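PDB 4MY0: GCN5-related N-acetyltransferase from Kribbella flavida, which probably transfers the acetyl group of acetyl-coenzyme A to an amine, perhaps on an aminoglycoside. Local coordinates for the interface of chains A and B. Numbering follows the deposited sequence. Chains: chain A/B, GCN5-related N-acetyltransferase.

The interface of chains A and B. Residues chain A 162, 205-207, 216, 242, 245; chain B 27, 92-93, 95.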
# COMPACT_ATOMS: atom_id res chain seq x y z
N ARG A 162 -12.34 -28.43 -24.43
CA ARG A 162 -12.62 -27.01 -24.59
C ARG A 162 -14.04 -26.87 -25.15
O ARG A 162 -14.44 -27.63 -26.04
CB ARG A 162 -11.59 -26.36 -25.52
CG ARG A 162 -11.97 -24.95 -25.99
CD ARG A 162 -10.78 -24.24 -26.59
NE ARG A 162 -10.16 -25.04 -27.64
CZ ARG A 162 -10.56 -25.02 -28.91
NH1 ARG A 162 -11.57 -24.25 -29.28
NH2 ARG A 162 -9.94 -25.78 -29.81
N PHE A 205 -12.72 -18.68 -21.14
CA PHE A 205 -12.14 -20.00 -21.32
C PHE A 205 -13.15 -20.99 -20.76
O PHE A 205 -13.37 -21.04 -19.56
CB PHE A 205 -10.79 -20.09 -20.57
CG PHE A 205 -9.82 -18.96 -20.91
CD1 PHE A 205 -9.84 -18.36 -22.17
CD2 PHE A 205 -8.91 -18.51 -19.97
CE1 PHE A 205 -8.95 -17.32 -22.50
CE2 PHE A 205 -8.01 -17.46 -20.27
CZ PHE A 205 -8.03 -16.87 -21.54
N ALA A 206 -13.82 -21.73 -21.64
CA ALA A 206 -14.90 -22.61 -21.21
C ALA A 206 -14.52 -24.06 -21.45
O ALA A 206 -14.01 -24.40 -22.53
CB ALA A 206 -16.21 -22.26 -21.93
N TYR A 207 -14.76 -24.90 -20.45
CA TYR A 207 -14.45 -26.33 -20.54
C TYR A 207 -15.64 -27.19 -20.12
O TYR A 207 -16.37 -26.86 -19.18
CB TYR A 207 -13.21 -26.65 -19.70
CG TYR A 207 -12.00 -25.97 -20.29
CD1 TYR A 207 -11.33 -26.55 -21.35
CD2 TYR A 207 -11.59 -24.73 -19.83
CE1 TYR A 207 -10.25 -25.93 -21.93
CE2 TYR A 207 -10.50 -24.09 -20.41
CZ TYR A 207 -9.84 -24.70 -21.46
OH TYR A 207 -8.77 -24.07 -22.05
N TYR A 216 -13.88 -19.52 -17.15
CA TYR A 216 -13.01 -18.61 -16.42
C TYR A 216 -12.27 -17.68 -17.36
O TYR A 216 -12.35 -17.83 -18.59
CB TYR A 216 -12.06 -19.37 -15.47
CG TYR A 216 -11.03 -20.30 -16.11
CD1 TYR A 216 -9.68 -19.94 -16.15
CD2 TYR A 216 -11.39 -21.54 -16.63
CE1 TYR A 216 -8.72 -20.80 -16.71
CE2 TYR A 216 -10.44 -22.41 -17.19
CZ TYR A 216 -9.11 -22.03 -17.22
OH TYR A 216 -8.19 -22.88 -17.77
N THR A 242 -8.37 -28.03 -13.72
CA THR A 242 -8.14 -27.39 -15.03
C THR A 242 -7.88 -25.89 -14.85
O THR A 242 -6.95 -25.33 -15.44
CB THR A 242 -9.31 -27.61 -15.99
OG1 THR A 242 -9.58 -29.02 -16.10
CG2 THR A 242 -8.98 -27.05 -17.38
N SER A 245 -4.47 -25.43 -13.14
CA SER A 245 -3.29 -25.85 -13.91
C SER A 245 -2.45 -24.65 -14.36
O SER A 245 -1.29 -24.80 -14.72
CB SER A 245 -3.73 -26.65 -15.13
OG SER A 245 -4.36 -25.78 -16.06
N ARG B 27 -4.45 -18.55 -23.07
CA ARG B 27 -4.92 -19.33 -21.92
C ARG B 27 -3.76 -19.77 -21.03
O ARG B 27 -3.96 -20.55 -20.09
CB ARG B 27 -5.72 -20.55 -22.40
CG ARG B 27 -6.79 -20.18 -23.42
CD ARG B 27 -7.83 -21.26 -23.65
NE ARG B 27 -8.88 -20.70 -24.50
CZ ARG B 27 -10.14 -21.13 -24.55
NH1 ARG B 27 -11.01 -20.54 -25.36
NH2 ARG B 27 -10.54 -22.14 -23.78
N PRO B 92 -4.89 -25.67 -21.34
CA PRO B 92 -5.23 -26.08 -19.96
C PRO B 92 -5.71 -27.52 -19.82
O PRO B 92 -5.26 -28.21 -18.90
CB PRO B 92 -6.34 -25.09 -19.56
CG PRO B 92 -5.98 -23.82 -20.31
CD PRO B 92 -5.46 -24.33 -21.67
N GLU B 93 -6.58 -27.97 -20.72
CA GLU B 93 -7.15 -29.31 -20.58
C GLU B 93 -6.16 -30.38 -21.06
O GLU B 93 -6.47 -31.58 -21.03
CB GLU B 93 -8.51 -29.42 -21.29
CG GLU B 93 -8.46 -29.69 -22.81
CD GLU B 93 -8.12 -28.45 -23.64
OE1 GLU B 93 -8.44 -28.43 -24.86
OE2 GLU B 93 -7.51 -27.51 -23.09
N ARG B 95 -2.73 -30.13 -19.88
CA ARG B 95 -1.61 -30.09 -18.92
C ARG B 95 -1.63 -31.27 -17.95
O ARG B 95 -2.69 -31.84 -17.68
CB ARG B 95 -1.66 -28.78 -18.12
CG ARG B 95 -1.61 -27.53 -19.00
CD ARG B 95 -1.87 -26.23 -18.20
NE ARG B 95 -1.89 -25.07 -19.10
CZ ARG B 95 -2.49 -23.91 -18.85
NH1 ARG B 95 -2.43 -22.94 -19.75
NH2 ARG B 95 -3.16 -23.71 -17.71
O HOH W 1 -10.35 -29.84 -25.99
O HOH W 2 -7.92 -25.04 -24.09
O HOH W 3 -13.49 -21.62 -24.58
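B:Arg27 reaches across to A:Tyr207 with its side chain stretched out straight and its guanidinium slotted between two side chains of chain A. A:Phe205 CD1 lies under one face, 3.4 Å from B:Arg27 NE, with ring and guanidinium planes 34° apart; A:Arg162 CD packs against the opposite face near its rim. Farther back, B:Arg27 CG sits over the A:Phe205 ring in a CH-pi contact. Held between these two groups, B:Arg27 bonds in its plane: NH2 donates on its NE side to the phenol oxygen A:Tyr207 OH at 3.1 Å, while the tyrosine ring stands almost upright to that plane (88°). On the other side, water 3 sits outside NH1 and NH2 and joins both to the backbone N of A:Ala206.

B:Pro92 wedges its ring in beside the two tyrosine hydroxyls, CG being 3.3 Å from A:Tyr207 OH and CB 3.4 Å from A:Tyr216 OH. The bend of B:Glu93 at chi2 turns its carboxylate toward A:Tyr207: OE2 comes to 3.4 Å from CE1, the carboxylate 55° from the ring, and water 1 bridges OE1 to A:Arg162 N. The deposited assembly holds six copies; whether this contact persists in solution the structure alone does not show. B:Arg95, a residue of the acetyl-CoA site, donates through NH1 to the backbone oxygen B:Arg27 O at 2.9 Å. It gives NH2 to A:Ser245 OG at 2.9 Å, tilted from its guanidinium plane; that hydroxyl in turn donates to the carbonyl A:Thr242 O at 2.7 Å.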